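Local coordinates for beta-galacturonidase (Eisenbergiella tayi, PDB 6NCW), which hydrolyses beta-galacturonides as a family 2 glycoside hydrolase of a gut bacterium, and may also act as a beta-glucuronidase, at residues R3-R11 and A244-G252; L147-F157 and K169-S178. One frame throughout, in Å; residues are numbered along the deposited sequence.

Contact 1: residues R3-R11 and A244-G252; sequences RTFETHKIR and ADDIIDRVG
The aliphatic part of R250 lies over one face of the F5 ring, with CG 4.0 Å from the ring centroid and only 7° off its normal. Further out the R250 guanidinium overhangs the CD2 rim of the ring, its plane tilted 33° from it. The F5 ring also meets the strand backbone at its edge, where CE1 approaches I248 O. Beside it, R3 and D249 form a long salt bridge, NH2 to OD1 4.0 Å, backed by a water that accepts from R3 NH2 and donates to D249 OD1.

D246 organises the other end. CG stands between its own backbone N and carbonyl carbon (chi1 65°), which raises the carboxylate toward the NH groups of K9, I10 and R11. OD2 accepts from K9 N at 2.8 Å on its syn lone pair and from I10 N at 2.9 Å from above the carboxylate plane. OD1 accepts from R11 N at 3.1 Å and from H8 ND1 at 3.3 Å, the two donors on opposite faces. Four bonds thus fix the buried carboxylate. R11 grips D245 side-on, NE to OD1 and NH2 to OD2, both 2.9 Å, while H8 CE1 lies over its guanidinium; D245 OD2 also takes L152 N of strand 150-162. I248 N, bonded to T7 O, ties the backbones midway.

The N-terminal loop thereby lies along strand 245-251 of the immunoglobulin-like sandwich, which pairs on with strand 227-238. Helix 317-326 closes the F5 end, D321 taking R3 and E325 taking R250; at the other end R11 also pairs with E145 of strand 142-147.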
loop_
_atom_site.group_PDB
_atom_site.type_symbol
_atom_site.label_atom_id
_atom_site.label_comp_id
_atom_site.label_asym_id
_atom_site.label_seq_id
_atom_site.Cartn_x
_atom_site.Cartn_y
_atom_site.Cartn_z
ATOM N N ARG A 3 36.406 10.010 -4.701
ATOM C CA ARG A 3 36.412 10.935 -3.578
ATOM C C ARG A 3 35.794 12.239 -4.057
ATOM O O ARG A 3 35.556 12.418 -5.254
ATOM C CB ARG A 3 37.837 11.183 -3.059
ATOM C CG ARG A 3 38.656 9.925 -2.812
ATOM C CD ARG A 3 38.143 9.171 -1.594
ATOM N NE ARG A 3 38.222 9.973 -0.372
ATOM C CZ ARG A 3 39.279 10.001 0.427
ATOM N NH1 ARG A 3 40.352 9.272 0.115
ATOM N NH2 ARG A 3 39.275 10.759 1.526
ATOM N N THR A 4 35.528 13.161 -3.126
ATOM C CA THR A 4 35.016 14.475 -3.510
ATOM C C THR A 4 36.121 15.444 -3.921
ATOM O O THR A 4 35.826 16.598 -4.234
ATOM C CB THR A 4 34.197 15.100 -2.372
ATOM O OG1 THR A 4 35.015 15.213 -1.204
ATOM C CG2 THR A 4 32.967 14.250 -2.035
ATOM N N PHE A 5 37.376 15.007 -3.934
ATOM C CA PHE A 5 38.495 15.839 -4.338
ATOM C C PHE A 5 39.493 14.937 -5.056
ATOM O O PHE A 5 39.390 13.709 -4.990
ATOM C CB PHE A 5 39.119 16.521 -3.117
ATOM C CG PHE A 5 39.659 15.543 -2.114
ATOM C CD1 PHE A 5 41.006 15.205 -2.112
ATOM C CD2 PHE A 5 38.812 14.925 -1.205
ATOM C CE1 PHE A 5 41.501 14.278 -1.211
ATOM C CE2 PHE A 5 39.299 14.001 -0.293
ATOM C CZ PHE A 5 40.648 13.678 -0.297
ATOM N N GLU A 6 40.456 15.533 -5.766
ATOM C CA GLU A 6 41.470 14.732 -6.450
ATOM C C GLU A 6 42.593 14.388 -5.480
ATOM O O GLU A 6 43.162 15.267 -4.825
ATOM C CB GLU A 6 42.026 15.454 -7.679
ATOM C CG GLU A 6 41.008 15.625 -8.816
ATOM C CD GLU A 6 40.465 14.297 -9.381
ATOM O OE1 GLU A 6 41.208 13.573 -10.086
ATOM O OE2 GLU A 6 39.277 13.978 -9.128
ATOM N N THR A 7 42.892 13.101 -5.373
ATOM C CA THR A 7 43.938 12.639 -4.478
ATOM C C THR A 7 45.305 12.565 -5.148
ATOM O O THR A 7 46.266 12.152 -4.493
ATOM C CB THR A 7 43.579 11.264 -3.916
ATOM O OG1 THR A 7 43.371 10.355 -4.999
ATOM C CG2 THR A 7 42.312 11.355 -3.073
ATOM N N HIS A 8 45.404 12.922 -6.429
ATOM C CA HIS A 8 46.669 12.868 -7.163
ATOM C C HIS A 8 46.650 13.894 -8.281
ATOM O O HIS A 8 45.687 13.954 -9.043
ATOM C CB HIS A 8 46.922 11.487 -7.772
ATOM C CG HIS A 8 47.132 10.407 -6.765
ATOM N ND1 HIS A 8 48.253 10.345 -5.966
ATOM C CD2 HIS A 8 46.359 9.348 -6.418
ATOM C CE1 HIS A 8 48.163 9.289 -5.170
ATOM N NE2 HIS A 8 47.027 8.666 -5.428
ATOM N N LYS A 9 47.711 14.692 -8.375
ATOM C CA LYS A 9 47.998 15.461 -9.580
ATOM C C LYS A 9 49.216 14.943 -10.328
ATOM O O LYS A 9 49.227 14.977 -11.558
ATOM C CB LYS A 9 48.210 16.949 -9.259
ATOM C CG LYS A 9 46.978 17.716 -8.717
ATOM C CD LYS A 9 45.629 17.210 -9.310
ATOM C CE LYS A 9 44.503 18.267 -9.228
ATOM N NZ LYS A 9 44.657 19.150 -8.028
ATOM N N ILE A 10 50.217 14.418 -9.619
ATOM C CA ILE A 10 51.411 13.900 -10.282
ATOM C C ILE A 10 51.204 12.462 -10.739
ATOM O O ILE A 10 51.413 12.134 -11.911
ATOM C CB ILE A 10 52.644 14.028 -9.360
ATOM C CG1 ILE A 10 53.047 15.494 -9.196
ATOM C CG2 ILE A 10 53.813 13.233 -9.914
ATOM C CD1 ILE A 10 54.151 15.704 -8.197
ATOM N N ARG A 11 50.811 11.576 -9.830
ATOM C CA ARG A 11 50.662 10.174 -10.196
ATOM C C ARG A 11 49.633 10.021 -11.314
ATOM O O ARG A 11 48.609 10.710 -11.330
ATOM C CB ARG A 11 50.254 9.345 -8.977
ATOM C CG ARG A 11 50.214 7.836 -9.216
ATOM C CD ARG A 11 49.703 7.101 -7.975
ATOM N NE ARG A 11 50.440 7.499 -6.781
ATOM C CZ ARG A 11 50.293 6.943 -5.582
ATOM N NH1 ARG A 11 49.420 5.957 -5.399
ATOM N NH2 ARG A 11 51.019 7.378 -4.562
ATOM N N ALA A 244 58.168 13.438 -8.522
ATOM C CA ALA A 244 58.082 12.107 -9.104
ATOM C C ALA A 244 56.804 11.332 -8.657
ATOM O O ALA A 244 56.293 10.489 -9.407
ATOM C CB ALA A 244 59.337 11.320 -8.773
ATOM N N ASP A 245 56.287 11.608 -7.456
ATOM C CA ASP A 245 55.017 11.019 -7.025
ATOM C C ASP A 245 54.381 11.927 -5.983
ATOM O O ASP A 245 55.072 12.689 -5.301
ATOM C CB ASP A 245 55.202 9.601 -6.462
ATOM C CG ASP A 245 53.869 8.918 -6.129
ATOM O OD1 ASP A 245 52.968 8.918 -7.000
ATOM O OD2 ASP A 245 53.722 8.389 -4.996
ATOM N N ASP A 246 53.054 11.832 -5.855
ATOM C CA ASP A 246 52.351 12.585 -4.824
ATOM C C ASP A 246 51.250 11.750 -4.178
ATOM O O ASP A 246 50.884 10.663 -4.642
ATOM C CB ASP A 246 51.765 13.906 -5.364
ATOM C CG ASP A 246 50.667 13.712 -6.410
ATOM O OD1 ASP A 246 50.422 12.580 -6.913
ATOM O OD2 ASP A 246 50.035 14.737 -6.744
ATOM N N ILE A 247 50.745 12.280 -3.066
ATOM C CA ILE A 247 49.471 11.879 -2.482
ATOM C C ILE A 247 48.844 13.136 -1.902
ATOM O O ILE A 247 49.543 13.989 -1.337
ATOM C CB ILE A 247 49.638 10.776 -1.413
ATOM C CG1 ILE A 247 48.281 10.182 -1.041
ATOM C CG2 ILE A 247 50.336 11.319 -0.172
ATOM C CD1 ILE A 247 48.382 8.838 -0.391
ATOM N N ILE A 248 47.536 13.289 -2.104
ATOM C CA ILE A 248 46.780 14.421 -1.580
ATOM C C ILE A 248 45.628 13.872 -0.741
ATOM O O ILE A 248 44.922 12.958 -1.178
ATOM C CB ILE A 248 46.255 15.320 -2.711
ATOM C CG1 ILE A 248 47.398 15.708 -3.667
ATOM C CG2 ILE A 248 45.625 16.560 -2.143
ATOM C CD1 ILE A 248 46.933 16.447 -4.925
ATOM N N ASP A 249 45.445 14.423 0.463
ATOM C CA ASP A 249 44.339 14.035 1.332
ATOM C C ASP A 249 43.671 15.290 1.881
ATOM O O ASP A 249 44.018 16.400 1.468
ATOM C CB ASP A 249 44.836 13.116 2.455
ATOM C CG ASP A 249 43.824 12.011 2.804
ATOM O OD1 ASP A 249 42.618 12.327 2.981
ATOM O OD2 ASP A 249 44.237 10.833 2.897
ATOM N N ARG A 250 42.706 15.145 2.787
ATOM C CA ARG A 250 42.064 16.295 3.420
ATOM C C ARG A 250 42.046 16.136 4.929
ATOM O O ARG A 250 41.832 15.035 5.442
ATOM C CB ARG A 250 40.634 16.499 2.940
ATOM C CG ARG A 250 40.516 17.353 1.715
ATOM C CD ARG A 250 39.120 17.896 1.552
ATOM N NE ARG A 250 38.130 16.846 1.778
ATOM C CZ ARG A 250 36.888 16.875 1.305
ATOM N NH1 ARG A 250 36.472 17.891 0.559
ATOM N NH2 ARG A 250 36.064 15.881 1.576
ATOM N N VAL A 251 42.234 17.248 5.637
ATOM C CA VAL A 251 42.297 17.242 7.089
ATOM C C VAL A 251 41.394 18.343 7.619
ATOM O O VAL A 251 41.000 19.264 6.899
ATOM C CB VAL A 251 43.740 17.426 7.632
ATOM C CG1 VAL A 251 44.680 16.377 7.048
ATOM C CG2 VAL A 251 44.247 18.825 7.344
ATOM N N GLY A 252 41.031 18.195 8.885
ATOM C CA GLY A 252 40.406 19.265 9.640
ATOM C C GLY A 252 41.045 19.318 11.012
ATOM O O GLY A 252 41.497 18.303 11.546
HETATM O O HOH W 1 40.775 11.041 4.406
HETATM O O HOH W 2 42.689 8.243 2.175
#

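Contact 2: residues L147-F157 and K169-S178; sequences LGEAYLSWIHF and KAEICVRNLS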
loop_
_atom_site.group_PDB
_atom_site.type_symbol
_atom_site.label_atom_id
_atom_site.label_comp_id
_atom_site.label_asym_id
_atom_site.label_seq_id
_atom_site.Cartn_x
_atom_site.Cartn_y
_atom_site.Cartn_z
ATOM N N LEU A 147 52.808 3.556 -11.801
ATOM C CA LEU A 147 53.804 3.980 -10.829
ATOM C C LEU A 147 55.190 4.041 -11.462
ATOM O O LEU A 147 55.429 3.556 -12.576
ATOM C CB LEU A 147 53.827 3.023 -9.637
ATOM C CG LEU A 147 52.481 2.802 -8.935
ATOM C CD1 LEU A 147 52.641 1.744 -7.876
ATOM C CD2 LEU A 147 52.002 4.106 -8.323
ATOM N N GLY A 148 56.106 4.641 -10.718
ATOM C CA GLY A 148 57.510 4.626 -11.022
ATOM C C GLY A 148 58.248 3.626 -10.164
ATOM O O GLY A 148 57.771 2.509 -9.922
ATOM N N GLU A 149 59.431 4.035 -9.696
ATOM C CA GLU A 149 60.252 3.180 -8.851
ATOM C C GLU A 149 59.777 3.143 -7.406
ATOM O O GLU A 149 60.057 2.163 -6.708
ATOM C CB GLU A 149 61.715 3.638 -8.904
ATOM C CG GLU A 149 62.379 3.381 -10.246
ATOM C CD GLU A 149 62.471 1.893 -10.563
ATOM O OE1 GLU A 149 63.494 1.273 -10.194
ATOM O OE2 GLU A 149 61.515 1.342 -11.166
ATOM N N ALA A 150 59.061 4.172 -6.953
ATOM C CA ALA A 150 58.575 4.242 -5.578
ATOM C C ALA A 150 57.364 5.163 -5.522
ATOM O O ALA A 150 57.192 6.039 -6.375
ATOM C CB ALA A 150 59.666 4.737 -4.624
ATOM N N TYR A 151 56.531 4.971 -4.492
ATOM C CA TYR A 151 55.290 5.731 -4.388
ATOM C C TYR A 151 54.880 5.915 -2.930
ATOM O O TYR A 151 55.305 5.179 -2.035
ATOM C CB TYR A 151 54.154 5.054 -5.165
ATOM C CG TYR A 151 53.652 3.755 -4.565
ATOM C CD1 TYR A 151 52.498 3.725 -3.771
ATOM C CD2 TYR A 151 54.312 2.559 -4.809
ATOM C CE1 TYR A 151 52.030 2.535 -3.225
ATOM C CE2 TYR A 151 53.854 1.367 -4.271
ATOM C CZ TYR A 151 52.713 1.362 -3.482
ATOM O OH TYR A 151 52.269 0.172 -2.959
ATOM N N LEU A 152 54.029 6.912 -2.716
ATOM C CA LEU A 152 53.494 7.230 -1.396
ATOM C C LEU A 152 52.285 6.336 -1.110
ATOM O O LEU A 152 51.242 6.458 -1.758
ATOM C CB LEU A 152 53.129 8.709 -1.336
ATOM C CG LEU A 152 54.370 9.591 -1.536
ATOM C CD1 LEU A 152 54.062 11.075 -1.467
ATOM C CD2 LEU A 152 55.417 9.220 -0.498
ATOM N N SER A 153 52.425 5.446 -0.126
ATOM C CA SER A 153 51.372 4.498 0.218
ATOM C C SER A 153 50.241 5.146 1.031
ATOM O O SER A 153 49.065 4.848 0.799
ATOM C CB SER A 153 51.990 3.322 0.970
ATOM O OG SER A 153 51.001 2.594 1.665
ATOM N N TRP A 154 50.562 6.026 1.978
ATOM C CA TRP A 154 49.564 6.798 2.718
ATOM C C TRP A 154 50.263 7.938 3.453
ATOM O O TRP A 154 51.489 7.942 3.599
ATOM C CB TRP A 154 48.766 5.932 3.715
ATOM C CG TRP A 154 49.578 5.050 4.681
ATOM C CD1 TRP A 154 49.812 3.712 4.556
ATOM C CD2 TRP A 154 50.229 5.453 5.907
ATOM N NE1 TRP A 154 50.571 3.258 5.605
ATOM C CE2 TRP A 154 50.833 4.302 6.454
ATOM C CE3 TRP A 154 50.371 6.676 6.583
ATOM C CZ2 TRP A 154 51.561 4.331 7.653
ATOM C CZ3 TRP A 154 51.091 6.701 7.780
ATOM C CH2 TRP A 154 51.681 5.535 8.297
ATOM N N ILE A 155 49.464 8.917 3.883
ATOM C CA ILE A 155 49.882 9.998 4.770
ATOM C C ILE A 155 48.823 10.155 5.871
ATOM O O ILE A 155 47.623 10.149 5.582
ATOM C CB ILE A 155 50.082 11.315 3.991
ATOM C CG1 ILE A 155 50.395 12.476 4.936
ATOM C CG2 ILE A 155 48.865 11.634 3.133
ATOM C CD1 ILE A 155 50.922 13.702 4.212
ATOM N N HIS A 156 49.268 10.261 7.128
ATOM C CA HIS A 156 48.404 10.457 8.288
ATOM C C HIS A 156 48.777 11.755 8.980
ATOM O O HIS A 156 49.920 11.919 9.421
ATOM C CB HIS A 156 48.523 9.305 9.289
ATOM C CG HIS A 156 48.000 8.006 8.778
ATOM N ND1 HIS A 156 48.176 6.816 9.453
ATOM C CD2 HIS A 156 47.295 7.707 7.662
ATOM C CE1 HIS A 156 47.610 5.838 8.770
ATOM N NE2 HIS A 156 47.067 6.352 7.680
ATOM N N PHE A 157 47.811 12.653 9.106
ATOM C CA PHE A 157 47.997 13.926 9.781
ATOM C C PHE A 157 47.212 13.915 11.080
ATOM O O PHE A 157 46.061 13.471 11.108
ATOM C CB PHE A 157 47.522 15.089 8.904
ATOM C CG PHE A 157 47.585 16.418 9.590
ATOM C CD1 PHE A 157 48.795 17.106 9.684
ATOM C CD2 PHE A 157 46.445 16.971 10.163
ATOM C CE1 PHE A 157 48.861 18.324 10.333
ATOM C CE2 PHE A 157 46.499 18.195 10.806
ATOM C CZ PHE A 157 47.710 18.875 10.890
ATOM N N LYS A 169 51.199 17.159 13.242
ATOM C CA LYS A 169 52.228 16.170 12.962
ATOM C C LYS A 169 51.785 15.355 11.751
ATOM O O LYS A 169 50.611 14.997 11.644
ATOM C CB LYS A 169 52.434 15.284 14.202
ATOM C CG LYS A 169 53.239 14.029 14.008
ATOM C CD LYS A 169 53.311 13.229 15.311
ATOM C CE LYS A 169 51.977 12.554 15.625
ATOM N NZ LYS A 169 52.118 11.426 16.605
ATOM N N ALA A 170 52.704 15.087 10.828
ATOM C CA ALA A 170 52.416 14.306 9.634
ATOM C C ALA A 170 53.310 13.073 9.590
ATOM O O ALA A 170 54.483 13.133 9.953
ATOM C CB ALA A 170 52.621 15.120 8.365
ATOM N N GLU A 171 52.752 11.954 9.150
ATOM C CA GLU A 171 53.499 10.714 9.028
ATOM C C GLU A 171 53.184 10.152 7.657
ATOM O O GLU A 171 52.018 10.111 7.251
ATOM C CB GLU A 171 53.133 9.721 10.134
ATOM C CG GLU A 171 53.931 8.422 10.111
ATOM C CD GLU A 171 53.517 7.443 11.219
ATOM O OE1 GLU A 171 53.839 6.239 11.103
ATOM O OE2 GLU A 171 52.875 7.878 12.204
ATOM N N ILE A 172 54.221 9.767 6.927
ATOM C CA ILE A 172 54.076 9.339 5.548
ATOM C C ILE A 172 54.756 7.998 5.391
ATOM O O ILE A 172 55.842 7.780 5.935
ATOM C CB ILE A 172 54.678 10.365 4.572
ATOM C CG1 ILE A 172 54.126 11.740 4.895
ATOM C CG2 ILE A 172 54.340 10.002 3.145
ATOM C CD1 ILE A 172 54.337 12.699 3.812
ATOM N N CYS A 173 54.124 7.111 4.634
ATOM C CA CYS A 173 54.648 5.787 4.356
ATOM C C CYS A 173 55.041 5.710 2.885
ATOM O O CYS A 173 54.227 6.017 2.010
ATOM C CB CYS A 173 53.598 4.733 4.698
ATOM S SG CYS A 173 54.193 3.079 4.661
ATOM N N VAL A 174 56.291 5.328 2.613
ATOM C CA VAL A 174 56.805 5.236 1.250
ATOM C C VAL A 174 57.197 3.792 0.981
ATOM O O VAL A 174 57.809 3.131 1.828
ATOM C CB VAL A 174 58.005 6.177 1.011
ATOM C CG1 VAL A 174 58.229 6.384 -0.486
ATOM C CG2 VAL A 174 57.785 7.509 1.700
ATOM N N ARG A 175 56.833 3.302 -0.197
ATOM C CA ARG A 175 57.162 1.949 -0.618
ATOM C C ARG A 175 58.081 2.030 -1.829
ATOM O O ARG A 175 57.750 2.680 -2.830
ATOM C CB ARG A 175 55.902 1.148 -0.944
ATOM C CG ARG A 175 56.148 -0.288 -1.381
ATOM C CD ARG A 175 54.835 -1.038 -1.317
ATOM N NE ARG A 175 54.834 -2.304 -2.040
ATOM C CZ ARG A 175 53.755 -3.082 -2.156
ATOM N NH1 ARG A 175 52.604 -2.716 -1.589
ATOM N NH2 ARG A 175 53.817 -4.223 -2.830
ATOM N N ASN A 176 59.237 1.389 -1.725
ATOM C CA ASN A 176 60.199 1.301 -2.814
ATOM C C ASN A 176 59.960 -0.013 -3.542
ATOM O O ASN A 176 59.976 -1.080 -2.922
ATOM C CB ASN A 176 61.629 1.381 -2.272
ATOM C CG ASN A 176 62.682 1.141 -3.344
ATOM O OD1 ASN A 176 62.480 1.440 -4.523
ATOM N ND2 ASN A 176 63.807 0.583 -2.936
ATOM N N LEU A 177 59.691 0.064 -4.841
ATOM C CA LEU A 177 59.521 -1.137 -5.652
ATOM C C LEU A 177 60.806 -1.552 -6.365
ATOM O O LEU A 177 60.825 -2.604 -7.017
ATOM C CB LEU A 177 58.403 -0.928 -6.686
ATOM C CG LEU A 177 57.031 -0.501 -6.139
ATOM C CD1 LEU A 177 56.216 0.122 -7.243
ATOM C CD2 LEU A 177 56.282 -1.682 -5.526
ATOM N N SER A 178 61.864 -0.746 -6.262
ATOM C CA SER A 178 63.160 -1.066 -6.852
ATOM C C SER A 178 63.952 -2.005 -5.950
ATOM O O SER A 178 63.893 -1.915 -4.719
ATOM C CB SER A 178 63.970 0.205 -7.088
ATOM O OG SER A 178 65.266 -0.123 -7.562
HETATM O O HOH W 3 51.634 -0.445 0.578
HETATM O O HOH W 4 50.072 11.698 12.251
HETATM O O HOH W 5 49.771 7.442 11.762
#
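C173 packs against the W154 indole, its CB over one face and 3.5 Å from the centroid of the five-membered ring, with SG more oblique at 4.3 Å from it. H156 covers the opposite face, while E171 OE1 approaches W154 CH2. W154 is put there by chi1 of 51°, which swings the ring toward the partner strand. Further along the same side, Y151 and R175 run side by side; the arginine CD reaches the tyrosine OH at 3.3 Å. On the other side, I155 CD1 meets I172 CD1 at 3.6 Å, and L152 CD2 touches V174 CG2.

Antiparallel backbone pairing positions these side chains. Y151 and R175 exchange two bonds, as do H156 and E171; between them a beta bulge lets C173 O accept from S153 N while C173 N gives to W154 O. At the strand ends, L177 N bonds to E149 O at 2.8 Å, and N176 OD1 closes an Asx turn with S178 N.

The two strands form a hairpin of the immunoglobulin-like sandwich, continued by strand 207-216 beside 165-176. L152, I155 and I172 face strand 227-238 across the sandwich, whereas H156 stacks on Y365, just past helix 349-364, and bonds through NE2 to T362 O of that helix.

Contacts 1 and 2 meet at the same sandwich, both partly buried, their centres about 12 Å apart. Contact 2 is a local hairpin with one apolar face, L152, I155 and I172, turned into the sandwich and a more exposed polar and aromatic face; contact 1 joins distant parts of the chain and sets buried D245 and D246 beside exposed K9 and I10, adding a CH-pi contact between R250 and F5. D245 OD2 probably accepts from L152 N at 2.7 Å, and R11 NH2 probably donates to L152 O at 3.0 Å, so the salt bridge of contact 1 also engages backbone atoms of contact 2. At the far end V251 packs on F157. Neither contact lies at the galacturonate site.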